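Local coordinates for protein hydrolase, isochorismatase family (Pseudomonas putida KT2440, PDB 4H17) that probably hydrolyses a small-molecule substrate, as a member of the isochorismatase family whose own reaction remains to be established, at residues A[25-30]-A[67-72]; A[131-136]-A[158-163]; A[153-158]-A[190-195]. All coordinates share one frame; numbering follows the deposited sequence. Where two conformers were deposited one is given.

Interaction 1. Residues A[25-30]-A[67-72]. With SO4 (sulfate ion), chain E; SO4 (sulfate ion), chain C.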
loop_
_atom_site.group_PDB
_atom_site.type_symbol
_atom_site.label_atom_id
_atom_site.label_comp_id
_atom_site.label_asym_id
_atom_site.label_seq_id
_atom_site.Cartn_x
_atom_site.Cartn_y
_atom_site.Cartn_z
ATOM N N SER A 25 -9.788 -10.655 -15.945
ATOM C CA SER A 25 -8.521 -11.420 -15.925
ATOM C C SER A 25 -8.249 -11.796 -14.457
ATOM O O SER A 25 -8.414 -10.962 -13.555
ATOM C CB SER A 25 -7.355 -10.609 -16.428
ATOM O OG SER A 25 -7.457 -10.170 -17.798
ATOM N N LEU A 26 -7.830 -13.043 -14.209
ATOM C CA LEU A 26 -7.562 -13.538 -12.842
ATOM C C LEU A 26 -6.051 -13.519 -12.605
ATOM O O LEU A 26 -5.278 -13.990 -13.446
ATOM C CB LEU A 26 -8.042 -14.964 -12.646
ATOM C CG LEU A 26 -7.705 -15.662 -11.315
ATOM C CD1 LEU A 26 -8.347 -14.984 -10.113
ATOM C CD2 LEU A 26 -8.128 -17.111 -11.385
ATOM N N ILE A 27 -5.637 -12.908 -11.513
ATOM C CA ILE A 27 -4.224 -12.802 -11.110
ATOM C C ILE A 27 -4.013 -13.458 -9.752
ATOM O O ILE A 27 -4.641 -13.070 -8.766
ATOM C CB ILE A 27 -3.727 -11.339 -11.045
ATOM C CG1 ILE A 27 -4.027 -10.577 -12.363
ATOM C CG2 ILE A 27 -2.225 -11.306 -10.697
ATOM C CD1 ILE A 27 -3.744 -9.093 -12.343
ATOM N N ILE A 28 -3.129 -14.472 -9.721
ATOM C CA ILE A 28 -2.814 -15.189 -8.491
ATOM C C ILE A 28 -1.388 -14.811 -8.104
ATOM O O ILE A 28 -0.428 -15.143 -8.804
ATOM C CB ILE A 28 -2.894 -16.713 -8.669
ATOM C CG1 ILE A 28 -4.268 -17.094 -9.214
ATOM C CG2 ILE A 28 -2.625 -17.422 -7.332
ATOM C CD1 ILE A 28 -4.419 -18.549 -9.556
ATOM N N ILE A 29 -1.258 -14.131 -6.978
ATOM C CA ILE A 29 0.038 -13.582 -6.534
ATOM C C ILE A 29 0.706 -14.487 -5.510
ATOM O O ILE A 29 0.194 -14.720 -4.386
ATOM C CB ILE A 29 -0.158 -12.170 -5.976
ATOM C CG1 ILE A 29 -0.665 -11.233 -7.074
ATOM C CG2 ILE A 29 1.125 -11.632 -5.386
ATOM C CD1 ILE A 29 -1.037 -9.825 -6.641
ATOM N N ASP A 30 1.852 -15.059 -5.902
ATOM C CA ASP A 30 2.794 -15.654 -4.980
ATOM C C ASP A 30 2.273 -16.911 -4.289
ATOM O O ASP A 30 2.477 -17.069 -3.097
ATOM C CB ASP A 30 3.287 -14.634 -3.935
ATOM C CG ASP A 30 3.993 -13.419 -4.562
ATOM O OD1 ASP A 30 4.514 -13.504 -5.711
ATOM O OD2 ASP A 30 4.057 -12.394 -3.837
ATOM N N ILE A 67 -3.250 -15.272 -14.789
ATOM C CA ILE A 67 -1.846 -14.818 -14.600
ATOM C C ILE A 67 -1.350 -15.241 -13.229
ATOM O O ILE A 67 -1.970 -14.939 -12.197
ATOM C CB ILE A 67 -1.737 -13.313 -14.690
ATOM C CG1 ILE A 67 -2.164 -12.840 -16.074
ATOM C CG2 ILE A 67 -0.330 -12.899 -14.289
ATOM C CD1 ILE A 67 -2.348 -11.335 -16.216
ATOM N N HIS A 68 -0.292 -16.035 -13.209
ATOM C CA HIS A 68 0.370 -16.450 -11.987
ATOM C C HIS A 68 1.655 -15.629 -11.805
ATOM O O HIS A 68 2.510 -15.567 -12.709
ATOM C CB HIS A 68 0.770 -17.924 -12.059
ATOM C CG HIS A 68 -0.332 -18.857 -12.445
ATOM N ND1 HIS A 68 -1.010 -19.613 -11.513
ATOM C CD2 HIS A 68 -0.855 -19.184 -13.645
ATOM C CE1 HIS A 68 -1.921 -20.348 -12.129
ATOM N NE2 HIS A 68 -1.836 -20.121 -13.425
ATOM N N VAL A 69 1.796 -15.043 -10.635
ATOM C CA VAL A 69 2.979 -14.290 -10.258
ATOM C C VAL A 69 3.761 -15.061 -9.189
ATOM O O VAL A 69 3.144 -15.551 -8.250
ATOM C CB VAL A 69 2.552 -12.900 -9.730
ATOM C CG1 VAL A 69 3.745 -12.129 -9.248
ATOM C CG2 VAL A 69 1.773 -12.106 -10.785
ATOM N N ARG A 70 5.092 -15.111 -9.286
ATOM C CA ARG A 70 5.939 -15.634 -8.240
ATOM C C ARG A 70 7.133 -14.736 -8.013
ATOM O O ARG A 70 7.553 -13.989 -8.909
ATOM C CB ARG A 70 6.514 -17.015 -8.623
ATOM C CG ARG A 70 5.532 -18.156 -8.558
ATOM C CD ARG A 70 6.256 -19.489 -8.657
ATOM N NE ARG A 70 6.824 -19.736 -10.000
ATOM C CZ ARG A 70 7.322 -20.926 -10.395
ATOM N NH1 ARG A 70 7.418 -21.944 -9.566
ATOM N NH2 ARG A 70 7.762 -21.073 -11.643
ATOM N N HIS A 71 7.713 -14.868 -6.829
ATOM C CA HIS A 71 8.992 -14.257 -6.519
ATOM C C HIS A 71 10.097 -14.828 -7.384
ATOM O O HIS A 71 10.151 -16.053 -7.628
ATOM C CB HIS A 71 9.378 -14.498 -5.086
ATOM C CG HIS A 71 8.624 -13.693 -4.091
ATOM N ND1 HIS A 71 9.236 -12.958 -3.105
ATOM C CD2 HIS A 71 7.301 -13.538 -3.913
ATOM C CE1 HIS A 71 8.320 -12.341 -2.388
ATOM N NE2 HIS A 71 7.134 -12.719 -2.827
ATOM N N LEU A 72 11.000 -13.955 -7.811
ATOM C CA LEU A 72 12.261 -14.431 -8.357
ATOM C C LEU A 72 13.021 -15.216 -7.286
ATOM O O LEU A 72 13.575 -16.281 -7.585
ATOM C CB LEU A 72 13.095 -13.276 -8.862
ATOM C CG LEU A 72 12.655 -12.761 -10.223
ATOM C CD1 LEU A 72 13.237 -11.369 -10.428
ATOM C CD2 LEU A 72 13.104 -13.713 -11.330
HETATM S S SO4 E . 12.521 -12.073 -3.713
HETATM O O1 SO4 E . 11.930 -10.879 -3.004
HETATM O O2 SO4 E . 13.985 -12.048 -3.391
HETATM O O3 SO4 E . 12.170 -12.143 -5.092
HETATM O O4 SO4 E . 11.998 -13.232 -2.946
HETATM S S SO4 C . 5.305 -10.676 -0.140
HETATM O O1 SO4 C . 5.650 -10.873 -1.563
HETATM O O2 SO4 C . 3.962 -10.174 0.007
HETATM O O3 SO4 C . 6.226 -9.644 0.395
HETATM O O4 SO4 C . 5.552 -11.879 0.675
#
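Ile67 enters the pairing through its backbone: its N donates to Leu26 O at 2.7 Å, and its O accepts from Ile28 N at 2.8 Å. These bonds and the Ile27–Ile67 bridge define a parallel ladder, the two strand axes diverging by 19°. His68 pairs with Ile28 on the opposite sheet face from Ile27, Ile29, Ile67 and Val69. The two side chains run side by side, and Ile28 CD1 comes to 4.0 Å from His68 CE1; the far nitrogen of that ring, NE2, is bonded to Glu98. Val69 continues the ladder, its N bonding nearly straight to Ile28 O while its O receives Asp30 N. Val69 CG2, beside the backbone N (CG1 anti to it, chi1 176°), meets Ile27 CG2 at 4.1 Å. Past Arg70, His71 turns its ring edge to Asp30, the carboxylate and ring planes 61° apart. The hydrogen bond from His71 NE2 to Asp30 OD2 is weak (3.3 Å and well bent at the hydrogen). His71 NE2 also donates to O1 of one sulfate ion at 2.7 Å and His71 ND1 to O4 of a second at 2.8 Å, both near the ring plane. Asp30 OD2 has a long, weak ion pair with Lys103 and a weak hydrogen bond with Ser136, consistent with Asp30 being the acidic member of the Asp-Lys-nucleophile set known in this superfamily. The ladder closes a beta-alpha-beta unit, strand 24-29, helix 45-61, strand 66-71. Helix 45-61 covers Ile28 and His68, helix 114-121 packs on Ile67, and strands 125-131 and 99-103 flank the pair within the sheet.

Interaction 2. Residues A[131-136]-A[158-163]; sequences FMSHSS and SATRDL. With SO4 (sulfate ion), chain C; EDO (1,2-ethanediol), chain H.
The His134 imidazole lies between Leu163 CD1 on one face, a CH-pi contact 4.0 Å from the ring centroid, and Ser135 CB on the opposite face. At its edge, His134 ND1 makes a weak hydrogen bond to Thr160 OG1 (2.7 Å, but 119° at the hydrogen), and Arg161 NH1 sits near the ring plane. His134 CG stands between the backbone N and the carbonyl carbon (chi1 67°), which starts the ring toward the 158-163 side. The guanidinium has Leu163 CD2 over one face and Met132 SE (selenomethionine) at its edge, 3.4 Å from Arg161 NH1. Ala159 O lies at the edge of the Phe131 ring, in plane, and Phe131 CE1 packs on Ala159 CB at 3.8 Å. At the dimer interface, Asp185 of the second subunit binds both His134 NE2 and Arg161 NH2. An alanine in place of His134 would probably leave Leu163 CD1 without its aromatic partner and that aspartate short of one donor.

A cis peptide precedes Met132, N-cap of the helix in the beta-alpha-beta unit of strand 125-131, helix 133-146 and strand 150-159. Met132 N and Ser136 N converge on sulfate O2 (2.8 and 2.9 Å). This anion is consistent with an active-site pocket, as in relatives that carry a cis peptide a few residues before the nucleophile. Ser133 N donates to Ala159 O at 2.9 Å, from 41° out of the carbonyl plane, while Ser133 OG, bonded to His176, rests against Thr160 CB.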
loop_
_atom_site.group_PDB
_atom_site.type_symbol
_atom_site.label_atom_id
_atom_site.label_comp_id
_atom_site.label_asym_id
_atom_site.label_seq_id
_atom_site.Cartn_x
_atom_site.Cartn_y
_atom_site.Cartn_z
ATOM N N PHE A 131 -0.741 -13.620 -1.911
ATOM C CA PHE A 131 0.062 -13.480 -0.732
ATOM C C PHE A 131 1.242 -12.571 -0.932
ATOM O O PHE A 131 1.808 -12.516 -2.047
ATOM C CB PHE A 131 0.603 -14.872 -0.315
ATOM C CG PHE A 131 -0.451 -15.912 -0.372
ATOM C CD1 PHE A 131 -1.457 -15.945 0.586
ATOM C CD2 PHE A 131 -0.425 -16.862 -1.347
ATOM C CE1 PHE A 131 -2.494 -16.850 0.478
ATOM C CE2 PHE A 131 -1.437 -17.824 -1.444
ATOM C CZ PHE A 131 -2.469 -17.837 -0.501
HETATM N N MSE A 132 1.686 -11.848 0.123
HETATM C CA MSE A 132 0.935 -11.579 1.395
HETATM C C MSE A 132 0.022 -10.399 1.181
HETATM O O MSE A 132 0.316 -9.504 0.367
HETATM C CB MSE A 132 1.928 -11.239 2.509
HETATM C CG MSE A 132 2.891 -12.379 2.766
HETATM SE SE MSE A 132 4.111 -12.112 4.263
HETATM C CE MSE A 132 5.013 -10.458 3.655
ATOM N N SER A 133 -1.098 -10.386 1.872
ATOM C CA SER A 133 -2.122 -9.383 1.609
ATOM C C SER A 133 -1.566 -7.973 1.781
ATOM O O SER A 133 -1.917 -7.087 0.993
ATOM C CB SER A 133 -3.363 -9.590 2.487
ATOM O OG SER A 133 -3.066 -9.587 3.834
ATOM N N HIS A 134 -0.740 -7.741 2.796
ATOM C CA HIS A 134 -0.286 -6.372 3.149
ATOM C C HIS A 134 0.896 -5.892 2.298
ATOM O O HIS A 134 1.266 -4.722 2.353
ATOM C CB HIS A 134 0.074 -6.241 4.629
ATOM C CG HIS A 134 1.267 -7.032 5.018
ATOM N ND1 HIS A 134 1.237 -8.400 5.146
ATOM C CD2 HIS A 134 2.551 -6.668 5.236
ATOM C CE1 HIS A 134 2.443 -8.848 5.425
ATOM N NE2 HIS A 134 3.250 -7.814 5.530
ATOM N N SER A 135 1.543 -6.813 1.583
ATOM C CA SER A 135 2.826 -6.530 0.934
ATOM C C SER A 135 2.698 -6.615 -0.596
ATOM O O SER A 135 2.276 -5.653 -1.210
ATOM C CB SER A 135 3.944 -7.404 1.526
ATOM O OG SER A 135 5.165 -7.179 0.865
ATOM N N SER A 136 2.909 -7.786 -1.219
ATOM C CA SER A 136 2.798 -7.849 -2.695
ATOM C C SER A 136 1.368 -7.600 -3.236
ATOM O O SER A 136 1.200 -6.985 -4.280
ATOM C CB SER A 136 3.325 -9.172 -3.310
ATOM O OG SER A 136 4.743 -9.225 -3.293
ATOM N N SER A 158 -6.746 -14.809 0.130
ATOM C CA SER A 158 -5.523 -14.043 0.405
ATOM C C SER A 158 -5.236 -14.204 1.889
ATOM O O SER A 158 -6.147 -14.514 2.694
ATOM C CB SER A 158 -5.710 -12.590 -0.030
ATOM O OG SER A 158 -4.556 -11.773 0.293
ATOM N N ALA A 159 -3.986 -14.007 2.292
ATOM C CA ALA A 159 -3.601 -14.176 3.658
ATOM C C ALA A 159 -2.370 -13.402 3.994
ATOM O O ALA A 159 -1.625 -12.950 3.114
ATOM C CB ALA A 159 -3.384 -15.654 3.978
ATOM N N THR A 160 -2.122 -13.310 5.280
ATOM C CA THR A 160 -0.920 -12.710 5.793
ATOM C C THR A 160 -0.466 -13.443 7.073
ATOM O O THR A 160 -0.881 -14.601 7.346
ATOM C CB THR A 160 -1.118 -11.201 5.966
ATOM O OG1 THR A 160 0.121 -10.593 6.353
ATOM C CG2 THR A 160 -2.168 -10.908 6.980
ATOM N N ARG A 161 0.475 -12.822 7.767
ATOM C CA ARG A 161 1.003 -13.383 9.018
ATOM C C ARG A 161 0.964 -12.368 10.173
ATOM O O ARG A 161 0.690 -11.174 9.982
ATOM C CB ARG A 161 2.392 -13.914 8.779
ATOM C CG ARG A 161 3.468 -12.827 8.639
ATOM C CD ARG A 161 4.834 -13.386 8.244
ATOM N NE ARG A 161 5.953 -12.516 8.661
ATOM C CZ ARG A 161 6.278 -11.351 8.102
ATOM N NH1 ARG A 161 5.604 -10.873 7.054
ATOM N NH2 ARG A 161 7.299 -10.675 8.613
ATOM N N ASP A 162 1.180 -12.866 11.395
ATOM C CA ASP A 162 1.367 -12.012 12.540
ATOM C C ASP A 162 2.503 -11.049 12.277
ATOM O O ASP A 162 3.594 -11.466 11.861
ATOM C CB ASP A 162 1.725 -12.811 13.802
ATOM C CG ASP A 162 0.593 -13.685 14.348
ATOM O OD1 ASP A 162 -0.512 -13.709 13.828
ATOM O OD2 ASP A 162 0.856 -14.365 15.361
ATOM N N LEU A 163 2.305 -9.768 12.570
ATOM C CA LEU A 163 3.399 -8.784 12.448
ATOM C C LEU A 163 3.785 -8.103 13.733
ATOM O O LEU A 163 2.957 -7.937 14.654
ATOM C CB LEU A 163 3.070 -7.686 11.437
ATOM C CG LEU A 163 2.764 -8.130 10.013
ATOM C CD1 LEU A 163 2.324 -6.942 9.174
ATOM C CD2 LEU A 163 3.918 -8.855 9.403
HETATM S S SO4 C . 5.305 -10.676 -0.140
HETATM O O1 SO4 C . 5.650 -10.873 -1.563
HETATM O O2 SO4 C . 3.962 -10.174 0.007
HETATM O O3 SO4 C . 6.226 -9.644 0.395
HETATM O O4 SO4 C . 5.552 -11.879 0.675
HETATM C C1 EDO H . -6.135 -14.244 8.349
HETATM O O1 EDO H . -5.859 -15.528 8.939
HETATM C C2 EDO H . -5.495 -14.240 6.963
HETATM O O2 EDO H . -4.074 -14.378 7.016
#

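Interaction 3. Residues A[153-158]-A[190-195]; sequences LVEDAS and VAPTAS
Asp156 and Thr193 meet obliquely, and one carboxylate oxygen takes two bonds from the threonine. Thr193 N reaches the syn lone pair of Asp156 OD1 at 2.9 Å, whereas Thr193 OG1 donates to the same Asp156 OD1 at 2.7 Å from 41° above the carboxylate plane. The second oxygen, OD2, accepts from a water that also takes the N-H of Ala194, so the carboxylate grips the start of the 3-10 segment 193-195. Asp156 CG stands between the backbone N and the carbonyl carbon (chi1 61°), a position that brings the carboxylate carbon to the 190-195 side. Val154 also crosses Thr193 obliquely, Val154 CG1 only 3.1 Å from Thr193 OG1. Glu155 lies at about a right angle to Val190, Val190 CG1 touching Glu155 CB at 3.6 Å, and Glu155 OE2 lies 3.7 Å from Pro192 N. In the backbone, Ala191 N donates to Leu153 O and Glu155 N to Ala191 O, both at 3.1 Å, giving a short parallel ladder. It ends where the type I turn from Val154 to Ala157 bends strand 150-159. Strand 189-191 forms one edge of the sheet within this chain; helix 172-186 covers Leu153 and Glu155, helix 45-61 packs on Val154, Ala157 and Thr193, and strand 125-131 flanks strand 150-159.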
loop_
_atom_site.group_PDB
_atom_site.type_symbol
_atom_site.label_atom_id
_atom_site.label_comp_id
_atom_site.label_asym_id
_atom_site.label_seq_id
_atom_site.Cartn_x
_atom_site.Cartn_y
_atom_site.Cartn_z
ATOM N N LEU A 153 -10.556 -7.629 -5.098
ATOM C CA LEU A 153 -9.614 -8.392 -4.291
ATOM C C LEU A 153 -10.371 -9.427 -3.516
ATOM O O LEU A 153 -11.325 -9.106 -2.803
ATOM C CB LEU A 153 -8.889 -7.435 -3.341
ATOM C CG LEU A 153 -7.902 -7.997 -2.336
ATOM C CD1 LEU A 153 -6.801 -8.837 -2.925
ATOM C CD2 LEU A 153 -7.319 -6.836 -1.559
ATOM N N VAL A 154 -9.939 -10.675 -3.596
ATOM C CA VAL A 154 -10.731 -11.771 -3.020
ATOM C C VAL A 154 -10.219 -12.026 -1.613
ATOM O O VAL A 154 -9.165 -12.629 -1.421
ATOM C CB VAL A 154 -10.659 -13.050 -3.852
ATOM C CG1 VAL A 154 -11.602 -14.107 -3.306
ATOM C CG2 VAL A 154 -10.958 -12.731 -5.297
ATOM N N GLU A 155 -10.959 -11.525 -0.621
ATOM C CA GLU A 155 -10.402 -11.379 0.729
ATOM C C GLU A 155 -10.139 -12.720 1.421
ATOM O O GLU A 155 -9.250 -12.836 2.263
ATOM C CB GLU A 155 -11.328 -10.533 1.612
ATOM C CG GLU A 155 -12.729 -11.092 1.706
ATOM C CD GLU A 155 -13.698 -10.097 2.299
ATOM O OE1 GLU A 155 -13.281 -9.359 3.229
ATOM O OE2 GLU A 155 -14.861 -10.063 1.830
ATOM N N ASP A 156 -10.905 -13.733 1.049
ATOM C CA ASP A 156 -10.758 -15.079 1.630
ATOM C C ASP A 156 -9.927 -16.037 0.761
ATOM O O ASP A 156 -9.772 -17.212 1.063
ATOM C CB ASP A 156 -12.125 -15.661 2.047
ATOM C CG ASP A 156 -13.090 -15.814 0.889
ATOM O OD1 ASP A 156 -12.740 -15.521 -0.266
ATOM O OD2 ASP A 156 -14.239 -16.238 1.158
ATOM N N ALA A 157 -9.284 -15.454 -0.241
ATOM C CA ALA A 157 -8.319 -16.144 -1.113
ATOM C C ALA A 157 -6.967 -15.425 -1.014
ATOM O O ALA A 157 -6.158 -15.421 -1.963
ATOM C CB ALA A 157 -8.806 -16.163 -2.527
ATOM N N SER A 158 -6.746 -14.809 0.130
ATOM C CA SER A 158 -5.523 -14.043 0.405
ATOM C C SER A 158 -5.236 -14.204 1.889
ATOM O O SER A 158 -6.147 -14.514 2.694
ATOM C CB SER A 158 -5.710 -12.590 -0.030
ATOM O OG SER A 158 -4.556 -11.773 0.293
ATOM N N VAL A 190 -13.743 -5.338 -2.546
ATOM C CA VAL A 190 -13.314 -6.496 -1.768
ATOM C C VAL A 190 -14.506 -7.414 -1.684
ATOM O O VAL A 190 -15.613 -6.978 -1.307
ATOM C CB VAL A 190 -12.791 -6.066 -0.385
ATOM C CG1 VAL A 190 -12.412 -7.252 0.476
ATOM C CG2 VAL A 190 -11.584 -5.113 -0.532
ATOM N N ALA A 191 -14.291 -8.694 -2.017
ATOM C CA ALA A 191 -15.393 -9.662 -2.143
ATOM C C ALA A 191 -14.932 -11.050 -1.738
ATOM O O ALA A 191 -13.745 -11.348 -1.851
ATOM C CB ALA A 191 -15.898 -9.685 -3.555
ATOM N N PRO A 192 -15.860 -11.905 -1.231
ATOM C CA PRO A 192 -15.515 -13.291 -0.952
ATOM C C PRO A 192 -15.605 -14.159 -2.218
ATOM O O PRO A 192 -16.314 -13.850 -3.183
ATOM C CB PRO A 192 -16.544 -13.711 0.076
ATOM C CG PRO A 192 -17.742 -12.883 -0.229
ATOM C CD PRO A 192 -17.254 -11.597 -0.841
ATOM N N THR A 193 -14.830 -15.247 -2.203
ATOM C CA THR A 193 -14.716 -16.157 -3.322
ATOM C C THR A 193 -16.103 -16.589 -3.822
ATOM O O THR A 193 -16.336 -16.657 -5.029
ATOM C CB THR A 193 -13.890 -17.394 -2.889
ATOM O OG1 THR A 193 -12.547 -17.007 -2.559
ATOM C CG2 THR A 193 -13.828 -18.496 -3.927
ATOM N N ALA A 194 -16.977 -16.900 -2.876
ATOM C CA ALA A 194 -18.312 -17.450 -3.183
ATOM C C ALA A 194 -19.139 -16.501 -4.044
ATOM O O ALA A 194 -19.970 -16.936 -4.832
ATOM C CB ALA A 194 -19.048 -17.779 -1.894
ATOM N N SER A 195 -18.882 -15.200 -3.943
ATOM C CA SER A 195 -19.608 -14.222 -4.746
ATOM C C SER A 195 -19.157 -14.162 -6.225
ATOM O O SER A 195 -19.783 -13.486 -7.010
ATOM C CB SER A 195 -19.440 -12.826 -4.151
ATOM O OG SER A 195 -18.155 -12.283 -4.460
HETATM O O HOH W 1 -16.391 -17.472 -0.105
#

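All three contacts reach one six-stranded parallel sheet, ordered 99-103, 66-71, 24-29, 125-131, 150-159, 189-191. Interaction 1 joins the second and third of these and closes along the chain before the other two open. Interactions 2 and 3 alternate in sequence and share Ser158, on strand 150-159. Their centres lie about 14 Å apart, as do those of interactions 1 and 2; those of interactions 1 and 3 are about 16 Å apart, without touching. Interactions 1 and 2 meet where Ile29 O probably accepts from Phe131 N, and both contact one sulfate ion. The C-terminal ends of strands 24-29, 66-71 and 125-131 would thus probably shape the pocket, while interaction 3 lies at the sheet's edge, away from that sulfate.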